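DTDP-4-dehydrorhamnose reductase (Bacillus anthracis, PDB 3SC6) probably catalyses the NADPH-dependent reduction of dTDP-4-dehydro-L-rhamnose to dTDP-L-rhamnose, the last step in making the rhamnose donor. Local coordinates at residues E176-V181 and V235-V240; K166-L171 and K225-Y230; Y118-N123 and T209-N214. All blocks are in the same frame, centred on the assembly; numbering follows the deposited sequence.

Interaction 1 (E176-V181 and V235-V240); sequences EEISVV and VNVLPV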
ATOM      1  N   GLU A 176      25.443   7.734  16.638  1.00 85.54           N
ATOM      2  CA  GLU A 176      26.340   6.725  17.148  1.00 86.35           C
ATOM      3  C   GLU A 176      25.413   5.601  17.629  1.00 85.15           C
ATOM      4  O   GLU A 176      25.790   4.430  17.652  1.00 85.91           O
ATOM      5  CB  GLU A 176      27.192   7.316  18.278  1.00 88.03           C
ATOM      6  CG  GLU A 176      28.228   6.376  18.872  1.00 89.97           C
ATOM      7  CD  GLU A 176      29.084   7.046  19.940  1.00 91.60           C
ATOM      8  OE1 GLU A 176      29.995   6.385  20.471  1.00 94.18           O
ATOM      9  OE2 GLU A 176      28.861   8.234  20.237  1.00 91.63           O
ATOM     10  N   GLU A 177      24.192   5.989  18.006  1.00 83.73           N
ATOM     11  CA  GLU A 177      23.146   5.077  18.479  1.00 83.07           C
ATOM     12  C   GLU A 177      21.802   5.671  18.083  1.00 81.27           C
ATOM     13  O   GLU A 177      21.660   6.892  18.015  1.00 81.33           O
ATOM     14  CB  GLU A 177      23.169   4.885  19.997  1.00 84.50           C
ATOM     15  CG  GLU A 177      24.430   4.261  20.562  1.00 87.32           C
ATOM     16  CD  GLU A 177      24.348   4.052  22.066  1.00 90.02           C
ATOM     17  OE1 GLU A 177      23.324   4.435  22.676  1.00 89.69           O
ATOM     18  OE2 GLU A 177      25.311   3.500  22.639  1.00 92.96           O
ATOM     19  N   ILE A 178      20.816   4.815  17.831  1.00 79.80           N
ATOM     20  CA  ILE A 178      19.484   5.281  17.444  1.00 77.95           C
ATOM     21  C   ILE A 178      18.415   4.303  17.936  1.00 77.15           C
ATOM     22  O   ILE A 178      18.495   3.103  17.689  1.00 76.61           O
ATOM     23  CB  ILE A 178      19.392   5.494  15.916  1.00 76.76           C
ATOM     24  CG1 ILE A 178      18.047   6.115  15.534  1.00 75.65           C
ATOM     25  CG2 ILE A 178      19.641   4.184  15.175  1.00 75.97           C
ATOM     26  CD1 ILE A 178      17.907   6.392  14.051  1.00 73.64           C
ATOM     27  N   SER A 179      17.414   4.827  18.635  1.00 77.09           N
ATOM     28  CA  SER A 179      16.337   4.000  19.173  1.00 77.03           C
ATOM     29  C   SER A 179      15.149   3.846  18.220  1.00 75.45           C
ATOM     30  O   SER A 179      14.625   4.828  17.689  1.00 74.78           O
ATOM     31  CB  SER A 179      15.878   4.554  20.525  1.00 78.18           C
ATOM     32  OG  SER A 179      15.424   5.888  20.405  1.00 78.24           O
ATOM     33  N   VAL A 180      14.730   2.596  18.029  1.00 75.20           N
ATOM     34  CA  VAL A 180      13.614   2.245  17.153  1.00 73.72           C
ATOM     35  C   VAL A 180      12.641   1.295  17.852  1.00 74.05           C
ATOM     36  O   VAL A 180      13.060   0.398  18.582  1.00 75.46           O
ATOM     37  CB  VAL A 180      14.124   1.534  15.887  1.00 72.78           C
ATOM     38  CG1 VAL A 180      12.959   1.076  15.025  1.00 71.41           C
ATOM     39  CG2 VAL A 180      15.069   2.442  15.109  1.00 72.19           C
ATOM     40  N   VAL A 181      11.347   1.482  17.616  1.00 73.15           N
ATOM     41  CA  VAL A 181      10.327   0.632  18.228  1.00 73.59           C
ATOM     42  C   VAL A 181      10.624  -0.847  17.938  1.00 73.26           C
ATOM     43  O   VAL A 181      11.035  -1.194  16.829  1.00 72.15           O
ATOM     44  CB  VAL A 181       8.915   0.993  17.713  1.00 72.59           C
ATOM     45  CG1 VAL A 181       7.877   0.050  18.289  1.00 74.29           C
ATOM     46  CG2 VAL A 181       8.576   2.436  18.060  1.00 73.41           C
ATOM     47  N   VAL A 235      26.343   1.319  13.389  1.00 90.90           N
ATOM     48  CA  VAL A 235      25.500   2.101  14.284  1.00 89.97           C
ATOM     49  C   VAL A 235      24.675   1.162  15.158  1.00 89.57           C
ATOM     50  O   VAL A 235      24.247   0.103  14.707  1.00 89.03           O
ATOM     51  CB  VAL A 235      24.542   3.011  13.494  1.00 88.60           C
ATOM     52  CG1 VAL A 235      23.614   3.757  14.439  1.00 87.97           C
ATOM     53  CG2 VAL A 235      25.328   3.984  12.620  1.00 89.51           C
ATOM     54  N   ASN A 236      24.454   1.552  16.409  1.00 89.95           N
ATOM     55  CA  ASN A 236      23.680   0.737  17.340  1.00 90.08           C
ATOM     56  C   ASN A 236      22.207   1.089  17.301  1.00 88.28           C
ATOM     57  O   ASN A 236      21.840   2.219  16.982  1.00 87.58           O
ATOM     58  CB  ASN A 236      24.190   0.931  18.765  1.00 91.90           C
ATOM     59  CG  ASN A 236      25.642   0.549  18.919  1.00 94.38           C
ATOM     60  OD1 ASN A 236      26.272   0.067  17.977  1.00 95.98           O
ATOM     61  ND2 ASN A 236      26.184   0.760  20.114  1.00 96.90           N
ATOM     62  N   VAL A 237      21.366   0.116  17.634  1.00 87.74           N
ATOM     63  CA  VAL A 237      19.925   0.317  17.646  1.00 86.34           C
ATOM     64  C   VAL A 237      19.381  -0.095  19.012  1.00 87.37           C
ATOM     65  O   VAL A 237      19.593  -1.224  19.456  1.00 88.11           O
ATOM     66  CB  VAL A 237      19.231  -0.491  16.539  1.00 85.03           C
ATOM     67  CG1 VAL A 237      17.728  -0.285  16.603  1.00 83.83           C
ATOM     68  CG2 VAL A 237      19.767  -0.085  15.174  1.00 83.38           C
ATOM     69  N   LEU A 238      18.686   0.826  19.677  1.00 87.42           N
ATOM     70  CA  LEU A 238      18.119   0.562  20.997  1.00 88.71           C
ATOM     71  C   LEU A 238      16.627   0.248  20.901  1.00 87.97           C
ATOM     72  O   LEU A 238      15.861   1.049  20.377  1.00 86.71           O
ATOM     73  CB  LEU A 238      18.336   1.774  21.909  1.00 89.84           C
ATOM     74  CG  LEU A 238      19.795   2.199  22.130  1.00 90.57           C
ATOM     75  CD1 LEU A 238      19.866   3.459  22.979  1.00 90.54           C
ATOM     76  CD2 LEU A 238      20.608   1.078  22.762  1.00 91.87           C
ATOM     77  N   PRO A 239      16.207  -0.919  21.422  1.00 89.00           N
ATOM     78  CA  PRO A 239      14.801  -1.306  21.373  1.00 88.79           C
ATOM     79  C   PRO A 239      13.941  -0.540  22.371  1.00 89.98           C
ATOM     80  O   PRO A 239      14.226  -0.560  23.566  1.00 91.67           O
ATOM     81  CB  PRO A 239      14.841  -2.787  21.748  1.00 90.00           C
ATOM     82  CG  PRO A 239      16.019  -2.917  22.626  1.00 91.48           C
ATOM     83  CD  PRO A 239      17.025  -1.912  22.143  1.00 90.73           C
ATOM     84  N   VAL A 240      12.896   0.122  21.880  1.00 89.51           N
ATOM     85  CA  VAL A 240      11.996   0.891  22.740  1.00 91.15           C
ATOM     86  C   VAL A 240      10.546   0.449  22.554  1.00 91.56           C
ATOM     87  O   VAL A 240      10.190  -0.130  21.527  1.00 90.36           O
ATOM     88  CB  VAL A 240      12.104   2.408  22.475  1.00 90.46           C
ATOM     89  CG1 VAL A 240      13.502   2.905  22.803  1.00 90.80           C
ATOM     90  CG2 VAL A 240      11.738   2.730  21.034  1.00 88.88           C
TER
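E177 (chi1 -62°) and N236 (chi1 -60°) both hold CG anti to the carbonyl carbon, and their side chains leave adjacent strands on the same face to meet near the backbone, E177 CG lying 3.8 Å from N236 CB. Beyond CG the E177 chain runs out extended, and its OE1 ends 3.6 Å from L238 CD1. S179 shares this largely solvent-facing side with them, and its CB touches V240 CG1 at 3.7 Å. I178, V180, V237 and P239 point to the other face. There, CG1 of I178 is anti to the backbone N and heads off toward helix 164-172, while the CG2 branch stays behind, 4.1 Å from V235 CG1. A little further along, V180 CG2 rests against V237 CG1.

Strands 177-181 and 236-240 form a two-stranded parallel sheet of their own, separate from the large Rossmann-type sheet, and their axes are twisted by 35°. Its I178/V180/V237 side lies on two helices: I178 and V180 on M168 of helix 164-172, V237 on F221 and F228 of helix 220-231. The strands are joined by the alternating ladder expected of parallel chains. I178 N donates to N236 O at 2.9 Å, L238 N to I178 O at 3.0 Å and V180 N to L238 O at 3.0 Å, while the end bonds, N236 N to E176 O and V240 N to V180 O, are weak. P239 has no N-H to give, yet the ladder runs past it unbroken, because V180 bonds to L238 and V240 on either side of it.

Interaction 2 (K166-L171 and K225-Y230); sequences KTMIRL and KKIFSY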
ATOM      1  N   LYS A 166      14.903   5.316   4.051  1.00 69.15           N
ATOM      2  CA  LYS A 166      15.682   6.529   3.773  1.00 70.43           C
ATOM      3  C   LYS A 166      15.998   7.290   5.063  1.00 70.75           C
ATOM      4  O   LYS A 166      17.054   7.902   5.177  1.00 71.66           O
ATOM      5  CB  LYS A 166      14.946   7.471   2.813  1.00 70.66           C
ATOM      6  CG  LYS A 166      14.685   6.941   1.407  1.00 70.98           C
ATOM      7  CD  LYS A 166      13.923   7.998   0.594  1.00 71.89           C
ATOM      8  CE  LYS A 166      13.614   7.550  -0.821  1.00 71.10           C
ATOM      9  NZ  LYS A 166      14.842   7.268  -1.596  1.00 74.64           N
ATOM     10  N   THR A 167      15.073   7.261   6.021  1.00 70.24           N
ATOM     11  CA  THR A 167      15.266   7.952   7.296  1.00 71.02           C
ATOM     12  C   THR A 167      16.434   7.367   8.095  1.00 72.16           C
ATOM     13  O   THR A 167      17.249   8.116   8.635  1.00 73.31           O
ATOM     14  CB  THR A 167      13.979   7.946   8.157  1.00 70.39           C
ATOM     15  OG1 THR A 167      12.933   8.639   7.462  1.00 69.63           O
ATOM     16  CG2 THR A 167      14.213   8.634   9.488  1.00 70.29           C
ATOM     17  N   MET A 168      16.524   6.040   8.167  1.00 72.02           N
ATOM     18  CA  MET A 168      17.614   5.397   8.906  1.00 73.40           C
ATOM     19  C   MET A 168      18.980   5.739   8.310  1.00 74.87           C
ATOM     20  O   MET A 168      19.921   6.033   9.042  1.00 76.23           O
ATOM     21  CB  MET A 168      17.443   3.874   8.945  1.00 73.06           C
ATOM     22  CG  MET A 168      16.192   3.346   9.654  1.00 73.06           C
ATOM     23  SD  MET A 168      16.023   3.746  11.416  1.00 76.33           S
ATOM     24  CE  MET A 168      15.034   5.238  11.385  1.00 75.47           C
ATOM     25  N   ILE A 169      19.088   5.701   6.986  1.00 75.46           N
ATOM     26  CA  ILE A 169      20.352   6.010   6.311  1.00 77.23           C
ATOM     27  C   ILE A 169      20.723   7.483   6.472  1.00 78.83           C
ATOM     28  O   ILE A 169      21.900   7.838   6.503  1.00 80.23           O
ATOM     29  CB  ILE A 169      20.290   5.674   4.807  1.00 77.23           C
ATOM     30  CG1 ILE A 169      20.001   4.185   4.604  1.00 76.38           C
ATOM     31  CG2 ILE A 169      21.603   6.038   4.123  1.00 78.09           C
ATOM     32  CD1 ILE A 169      19.925   3.779   3.156  1.00 77.30           C
ATOM     33  N   ARG A 170      19.709   8.330   6.580  1.00 79.10           N
ATOM     34  CA  ARG A 170      19.901   9.764   6.737  1.00 80.51           C
ATOM     35  C   ARG A 170      20.375  10.069   8.151  1.00 80.91           C
ATOM     36  O   ARG A 170      21.357  10.787   8.348  1.00 82.49           O
ATOM     37  CB  ARG A 170      18.577  10.473   6.468  1.00 80.28           C
ATOM     38  CG  ARG A 170      18.601  11.997   6.524  1.00 83.59           C
ATOM     39  CD  ARG A 170      17.200  12.522   6.249  1.00 86.12           C
ATOM     40  NE  ARG A 170      16.711  12.045   4.953  1.00 89.94           N
ATOM     41  CZ  ARG A 170      15.497  12.289   4.462  1.00 92.23           C
ATOM     42  NH1 ARG A 170      14.619  13.011   5.152  1.00 94.03           N
ATOM     43  NH2 ARG A 170      15.157  11.802   3.274  1.00 91.60           N
ATOM     44  N   LEU A 171      19.671   9.512   9.132  1.00 79.80           N
ATOM     45  CA  LEU A 171      20.001   9.718  10.535  1.00 80.29           C
ATOM     46  C   LEU A 171      21.193   8.865  10.965  1.00 81.15           C
ATOM     47  O   LEU A 171      22.031   9.309  11.749  1.00 81.90           O
ATOM     48  CB  LEU A 171      18.787   9.395  11.413  1.00 79.15           C
ATOM     49  CG  LEU A 171      17.527  10.225  11.138  1.00 78.75           C
ATOM     50  CD1 LEU A 171      16.375   9.765  12.019  1.00 77.60           C
ATOM     51  CD2 LEU A 171      17.789  11.713  11.339  1.00 80.63           C
ATOM     52  N   LYS A 225      18.133  -2.746  12.077  1.00 71.87           N
ATOM     53  CA  LYS A 225      19.459  -3.376  12.097  1.00 73.65           C
ATOM     54  C   LYS A 225      19.887  -3.861  10.732  1.00 73.90           C
ATOM     55  O   LYS A 225      20.985  -3.551  10.268  1.00 74.95           O
ATOM     56  CB  LYS A 225      19.519  -4.590  13.033  1.00 74.72           C
ATOM     57  CG  LYS A 225      19.354  -4.340  14.514  1.00 75.80           C
ATOM     58  CD  LYS A 225      19.482  -5.677  15.255  1.00 77.60           C
ATOM     59  CE  LYS A 225      19.389  -5.530  16.759  1.00 78.40           C
ATOM     60  NZ  LYS A 225      20.475  -4.686  17.323  1.00 79.39           N
ATOM     61  N   LYS A 226      19.019  -4.630  10.088  1.00 73.65           N
ATOM     62  CA  LYS A 226      19.336  -5.166   8.778  1.00 74.43           C
ATOM     63  C   LYS A 226      19.483  -4.093   7.685  1.00 74.01           C
ATOM     64  O   LYS A 226      20.116  -4.342   6.659  1.00 74.82           O
ATOM     65  CB  LYS A 226      18.388  -6.313   8.414  1.00 74.34           C
ATOM     66  CG  LYS A 226      18.704  -6.973   7.084  1.00 74.93           C
ATOM     67  CD  LYS A 226      17.930  -8.267   6.884  1.00 75.37           C
ATOM     68  CE  LYS A 226      18.331  -9.319   7.935  1.00 76.34           C
ATOM     69  NZ  LYS A 226      17.610 -10.610   7.762  1.00 78.18           N
ATOM     70  N   ILE A 227      18.914  -2.908   7.898  1.00 73.12           N
ATOM     71  CA  ILE A 227      19.053  -1.843   6.910  1.00 72.72           C
ATOM     72  C   ILE A 227      20.508  -1.389   6.966  1.00 74.26           C
ATOM     73  O   ILE A 227      21.135  -1.152   5.933  1.00 74.40           O
ATOM     74  CB  ILE A 227      18.113  -0.646   7.162  1.00 71.61           C
ATOM     75  CG1 ILE A 227      16.657  -1.068   6.964  1.00 70.32           C
ATOM     76  CG2 ILE A 227      18.408   0.473   6.178  1.00 70.62           C
ATOM     77  CD1 ILE A 227      15.658   0.049   7.180  1.00 69.10           C
ATOM     78  N   PHE A 228      21.048  -1.295   8.183  1.00 75.49           N
ATOM     79  CA  PHE A 228      22.434  -0.877   8.367  1.00 77.55           C
ATOM     80  C   PHE A 228      23.372  -2.005   7.971  1.00 79.62           C
ATOM     81  O   PHE A 228      24.520  -1.762   7.614  1.00 80.77           O
ATOM     82  CB  PHE A 228      22.718  -0.446   9.810  1.00 77.99           C
ATOM     83  CG  PHE A 228      21.849   0.679  10.288  1.00 76.63           C
ATOM     84  CD1 PHE A 228      21.699   1.821   9.528  1.00 76.48           C
ATOM     85  CD2 PHE A 228      21.239   0.624  11.526  1.00 77.22           C
ATOM     86  CE1 PHE A 228      20.905   2.863   9.962  1.00 75.86           C
ATOM     87  CE2 PHE A 228      20.454   1.671  11.974  1.00 76.78           C
ATOM     88  CZ  PHE A 228      20.289   2.793  11.189  1.00 75.96           C
ATOM     89  N   SER A 229      22.883  -3.240   8.049  1.00 80.84           N
ATOM     90  CA  SER A 229      23.686  -4.396   7.685  1.00 83.26           C
ATOM     91  C   SER A 229      24.033  -4.291   6.201  1.00 84.43           C
ATOM     92  O   SER A 229      25.201  -4.405   5.828  1.00 85.96           O
ATOM     93  CB  SER A 229      22.933  -5.694   7.973  1.00 83.29           C
ATOM     94  OG  SER A 229      23.714  -6.823   7.625  1.00 85.30           O
ATOM     95  N   TYR A 230      23.021  -4.074   5.356  1.00 84.27           N
ATOM     96  CA  TYR A 230      23.258  -3.944   3.913  1.00 85.53           C
ATOM     97  C   TYR A 230      23.902  -2.604   3.584  1.00 86.08           C
ATOM     98  O   TYR A 230      24.675  -2.502   2.633  1.00 87.56           O
ATOM     99  CB  TYR A 230      21.985  -4.123   3.076  1.00 84.30           C
ATOM    100  CG  TYR A 230      21.370  -5.504   3.127  1.00 86.10           C
ATOM    101  CD1 TYR A 230      21.887  -6.537   2.352  1.00 89.56           C
ATOM    102  CD2 TYR A 230      20.229  -5.759   3.873  1.00 86.37           C
ATOM    103  CE1 TYR A 230      21.325  -7.798   2.372  1.00 90.48           C
ATOM    104  CE2 TYR A 230      19.653  -7.019   3.890  1.00 86.89           C
ATOM    105  CZ  TYR A 230      20.206  -8.033   3.139  1.00 88.76           C
ATOM    106  OH  TYR A 230      19.634  -9.283   3.155  1.00 88.92           O
TER
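M168 and I169 meet I227 and F228 in a buried, apolar helix-to-helix contact, where helix 164-172 crosses helix 220-231 at -65° with the axes of the short segments 10.0 Å apart. The F228 ring turns in toward helix 164-172. Its CG stands anti to the carbonyl carbon (chi1 -58°), and the ring extends until CE1 and CZ lie against the M168 backbone and CB, with CE1 3.7 Å from M168 CB. The carbonyl O of M168 meets the same corner of the ring, at its edge and in its plane, 3.4 Å from CE1. M168 bends at chi2, bringing SD to 5.5 Å from the F228 ring centroid in an oblique Met-aromatic contact, 58° off the ring normal.

I227, one residue earlier, makes the second part of the contact. Its side chain crosses that of M168 at about a right angle, CD1 coming 4.2 Å from M168 CG, and its other branch, CG2, approaches I169 CG1 at 4.3 Å. Helix 273-283 covers a further side, with L277 on I227 and F281 on I169, while M168 also faces strand 177-181. Together with the neighbouring strands this makes a small two-layer alpha/beta unit, a helix pair packed on a parallel strand pair, in which each helix leads into its own strand.

Interaction 3 (Y118-N123 and T209-N214); sequences YDEFHN and TYHVSN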
ATOM      1  N   TYR A 118      -3.982 -12.888   9.237  1.00 71.01           N
ATOM      2  CA  TYR A 118      -5.348 -13.107   8.788  1.00 69.08           C
ATOM      3  C   TYR A 118      -5.377 -13.426   7.299  1.00 66.64           C
ATOM      4  O   TYR A 118      -4.516 -12.964   6.548  1.00 65.71           O
ATOM      5  CB  TYR A 118      -6.161 -11.831   9.011  1.00 68.43           C
ATOM      6  CG  TYR A 118      -6.201 -11.354  10.445  1.00 70.08           C
ATOM      7  CD1 TYR A 118      -7.217 -11.756  11.306  1.00 71.42           C
ATOM      8  CD2 TYR A 118      -5.222 -10.496  10.938  1.00 71.26           C
ATOM      9  CE1 TYR A 118      -7.259 -11.318  12.622  1.00 73.25           C
ATOM     10  CE2 TYR A 118      -5.253 -10.054  12.252  1.00 73.52           C
ATOM     11  CZ  TYR A 118      -6.276 -10.469  13.089  1.00 74.44           C
ATOM     12  OH  TYR A 118      -6.315 -10.035  14.393  1.00 77.25           O
ATOM     13  N   ASP A 119      -6.358 -14.224   6.875  1.00 65.00           N
ATOM     14  CA  ASP A 119      -6.476 -14.563   5.459  1.00 62.98           C
ATOM     15  C   ASP A 119      -7.491 -13.583   4.880  1.00 60.21           C
ATOM     16  O   ASP A 119      -8.093 -12.793   5.615  1.00 59.51           O
ATOM     17  CB  ASP A 119      -6.888 -16.024   5.200  1.00 63.62           C
ATOM     18  CG  ASP A 119      -8.283 -16.354   5.695  1.00 64.52           C
ATOM     19  OD1 ASP A 119      -8.698 -17.517   5.520  1.00 66.08           O
ATOM     20  OD2 ASP A 119      -8.972 -15.468   6.237  1.00 67.43           O
ATOM     21  N   GLU A 120      -7.706 -13.649   3.574  1.00 57.98           N
ATOM     22  CA  GLU A 120      -8.636 -12.744   2.920  1.00 55.89           C
ATOM     23  C   GLU A 120     -10.102 -12.971   3.284  1.00 55.99           C
ATOM     24  O   GLU A 120     -10.941 -12.117   3.003  1.00 55.48           O
ATOM     25  CB  GLU A 120      -8.485 -12.820   1.396  1.00 55.05           C
ATOM     26  CG  GLU A 120      -7.088 -12.511   0.817  1.00 53.95           C
ATOM     27  CD  GLU A 120      -6.008 -13.545   1.160  1.00 53.60           C
ATOM     28  OE1 GLU A 120      -6.286 -14.509   1.903  1.00 53.20           O
ATOM     29  OE2 GLU A 120      -4.877 -13.395   0.658  1.00 51.62           O
ATOM     30  N   PHE A 121     -10.415 -14.091   3.930  1.00 56.53           N
ATOM     31  CA  PHE A 121     -11.801 -14.381   4.290  1.00 56.76           C
ATOM     32  C   PHE A 121     -12.276 -13.948   5.680  1.00 57.69           C
ATOM     33  O   PHE A 121     -13.484 -13.920   5.928  1.00 58.34           O
ATOM     34  CB  PHE A 121     -12.087 -15.864   4.087  1.00 57.35           C
ATOM     35  CG  PHE A 121     -11.796 -16.330   2.701  1.00 56.98           C
ATOM     36  CD1 PHE A 121     -12.714 -16.125   1.683  1.00 55.21           C
ATOM     37  CD2 PHE A 121     -10.604 -16.979   2.413  1.00 55.43           C
ATOM     38  CE1 PHE A 121     -12.439 -16.543   0.396  1.00 55.45           C
ATOM     39  CE2 PHE A 121     -10.328 -17.406   1.134  1.00 54.88           C
ATOM     40  CZ  PHE A 121     -11.245 -17.191   0.121  1.00 55.63           C
ATOM     41  N   HIS A 122     -11.353 -13.638   6.591  0.50 58.16           N
ATOM     42  CA  HIS A 122     -11.761 -13.208   7.931  0.50 59.14           C
ATOM     43  C   HIS A 122     -12.401 -11.826   7.888  0.50 58.07           C
ATOM     44  O   HIS A 122     -11.950 -10.942   7.158  0.50 56.63           O
ATOM     45  CB  HIS A 122     -10.607 -13.230   8.945  0.50 60.18           C
ATOM     46  CG  HIS A 122     -10.103 -14.603   9.271  0.50 62.99           C
ATOM     47  ND1 HIS A 122      -8.781 -14.970   9.138  0.50 64.66           N
ATOM     48  CD2 HIS A 122     -10.754 -15.702   9.724  0.50 65.24           C
ATOM     49  CE1 HIS A 122      -8.639 -16.235   9.499  0.50 66.20           C
ATOM     50  NE2 HIS A 122      -9.822 -16.702   9.857  0.50 66.56           N
ATOM     51  N   ASN A 123     -13.465 -11.661   8.667  1.00 58.65           N
ATOM     52  CA  ASN A 123     -14.189 -10.393   8.736  1.00 58.56           C
ATOM     53  C   ASN A 123     -13.296  -9.334   9.343  1.00 57.74           C
ATOM     54  O   ASN A 123     -12.786  -9.506  10.447  1.00 58.59           O
ATOM     55  CB  ASN A 123     -15.460 -10.522   9.579  1.00 60.35           C
ATOM     56  CG  ASN A 123     -16.455 -11.508   8.996  1.00 63.64           C
ATOM     57  OD1 ASN A 123     -16.269 -12.018   7.891  1.00 66.77           O
ATOM     58  ND2 ASN A 123     -17.530 -11.769   9.735  1.00 67.27           N
ATOM     59  N   THR A 209     -10.208 -10.251  -3.331  1.00 38.81           N
ATOM     60  CA  THR A 209      -9.379  -9.567  -2.355  1.00 39.72           C
ATOM     61  C   THR A 209      -8.075 -10.347  -2.211  1.00 40.83           C
ATOM     62  O   THR A 209      -8.102 -11.557  -2.046  1.00 41.49           O
ATOM     63  CB  THR A 209     -10.086  -9.494  -0.982  1.00 40.05           C
ATOM     64  OG1 THR A 209     -11.357  -8.845  -1.123  1.00 41.05           O
ATOM     65  CG2 THR A 209      -9.243  -8.741   0.014  1.00 39.27           C
ATOM     66  N   TYR A 210      -6.945  -9.643  -2.266  1.00 41.37           N
ATOM     67  CA  TYR A 210      -5.619 -10.260  -2.156  1.00 41.68           C
ATOM     68  C   TYR A 210      -4.652  -9.569  -1.211  1.00 43.08           C
ATOM     69  O   TYR A 210      -4.556  -8.338  -1.203  1.00 42.78           O
ATOM     70  CB  TYR A 210      -4.929 -10.223  -3.514  1.00 40.68           C
ATOM     71  CG  TYR A 210      -5.538 -11.060  -4.602  1.00 38.93           C
ATOM     72  CD1 TYR A 210      -5.018 -12.313  -4.896  1.00 36.84           C
ATOM     73  CD2 TYR A 210      -6.615 -10.602  -5.344  1.00 36.75           C
ATOM     74  CE1 TYR A 210      -5.542 -13.084  -5.899  1.00 37.66           C
ATOM     75  CE2 TYR A 210      -7.161 -11.374  -6.353  1.00 37.92           C
ATOM     76  CZ  TYR A 210      -6.617 -12.621  -6.623  1.00 38.44           C
ATOM     77  OH  TYR A 210      -7.139 -13.408  -7.619  1.00 35.77           O
ATOM     78  N   HIS A 211      -3.923 -10.357  -0.419  1.00 45.25           N
ATOM     79  CA  HIS A 211      -2.945  -9.782   0.486  1.00 46.72           C
ATOM     80  C   HIS A 211      -1.592  -9.894  -0.198  1.00 47.80           C
ATOM     81  O   HIS A 211      -1.101 -10.998  -0.427  1.00 49.06           O
ATOM     82  CB  HIS A 211      -2.870 -10.454   1.858  1.00 47.93           C
ATOM     83  CG  HIS A 211      -4.124 -10.355   2.662  1.00 48.06           C
ATOM     84  ND1 HIS A 211      -4.422 -11.217   3.690  1.00 49.76           N
ATOM     85  CD2 HIS A 211      -5.200  -9.546   2.528  1.00 48.53           C
ATOM     86  CE1 HIS A 211      -5.594 -10.890   4.205  1.00 48.96           C
ATOM     87  NE2 HIS A 211      -6.093  -9.891   3.509  1.00 46.32           N
ATOM     88  N   VAL A 212      -0.997  -8.752  -0.528  1.00 48.64           N
ATOM     89  CA  VAL A 212       0.302  -8.730  -1.188  1.00 49.90           C
ATOM     90  C   VAL A 212       1.315  -7.997  -0.323  1.00 51.42           C
ATOM     91  O   VAL A 212       1.195  -6.791  -0.085  1.00 51.49           O
ATOM     92  CB  VAL A 212       0.226  -8.043  -2.555  1.00 49.60           C
ATOM     93  CG1 VAL A 212       1.600  -8.028  -3.214  1.00 48.62           C
ATOM     94  CG2 VAL A 212      -0.788  -8.753  -3.441  1.00 48.83           C
ATOM     95  N   SER A 213       2.310  -8.741   0.147  1.00 53.55           N
ATOM     96  CA  SER A 213       3.364  -8.207   0.990  1.00 54.97           C
ATOM     97  C   SER A 213       4.534  -9.141   0.885  1.00 56.85           C
ATOM     98  O   SER A 213       4.386 -10.260   0.402  1.00 57.93           O
ATOM     99  CB  SER A 213       2.923  -8.179   2.452  1.00 55.03           C
ATOM    100  OG  SER A 213       1.767  -7.388   2.631  1.00 58.53           O
ATOM    101  N   ASN A 214       5.702  -8.697   1.327  1.00 58.04           N
ATOM    102  CA  ASN A 214       6.868  -9.552   1.278  1.00 59.94           C
ATOM    103  C   ASN A 214       6.729 -10.597   2.376  1.00 61.17           C
ATOM    104  O   ASN A 214       6.095 -10.351   3.405  1.00 59.76           O
ATOM    105  CB  ASN A 214       8.161  -8.751   1.419  1.00 60.84           C
ATOM    106  CG  ASN A 214       8.395  -7.800   0.256  1.00 61.55           C
ATOM    107  OD1 ASN A 214       9.259  -6.932   0.318  1.00 65.14           O
ATOM    108  ND2 ASN A 214       7.616  -7.955  -0.802  1.00 65.54           N
TER
HETATM  109  O   HOH W   1      -2.763 -13.315  -0.916  1.00 28.14           O
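E120 lies flat over the imidazole of H211, carboxylate and ring planes only 14° apart, the two side chains sliding past each other in opposite directions. The methylene CG sits over the ring centre, 3.9 Å from the centroid and 7° off the normal, a CH-pi contact. The bend at chi2 (68°) then swings CD round from that point, and the carboxylate comes to lie toward the CG/ND1 side of the ring, OE2 being 3.7 Å from H211 CG. From there OE2 also accepts a weak hydrogen bond from H211 N at 3.4 Å. A water ties the pair again, donating to E120 OE2 at 2.6 Å and to H211 O at 2.9 Å. This buried carboxylate oxygen has one more donor, a weak one, in M261 N of helix 260-264.

The ring edge is used differently. Y118 O approaches in the ring plane, 3.3 Å from H211 CE1, and H211 NE2 is hydrogen-bonded to R152 on strand 148-157. Stacked under E120, also met by the F257 ring, and bonded through NE2, the imidazole is probably fixed in rotation.

In the fold, H211 belongs to strand 208-211, which runs parallel to 148-157 in the large mixed sheet. E120 comes from the loop between strand 100-106 and helix 129-144, the helix that carries the Tyr-x-x-x-Lys signature of short-chain dehydrogenases. The H211 side chain is about 11 Å from the bound NADP.

E120 is presented by a type I turn from D119 to H122, inside which D119 OD2 accepts weak bonds from F121 N and H122 N. The same E120 methylene runs close by the T209 carbonyl, and T209 OG1 is hydrogen-bonded to K142 NZ of helix 129-144.

In the fold
From the N terminus the chain first passes 118-123, which waits until 209-214 to close interaction 3 across 85 residues. Inside that span come 166-171 and 176-181, whose partners 225-230 and 235-240 lie beyond it, so all three contacts cross and none nests. Interactions 2 and 1 each close a loop of 53 residues, shifted by ten. They also touch: V237 CG2 lies 3.7 Å from F228 CE2, joining the helix pair to the strand pair in one peripheral unit. Interaction 3 stands apart, its nearest atoms about 11 Å from interaction 2, and ties the loop before helix 129-144 to the large sheet.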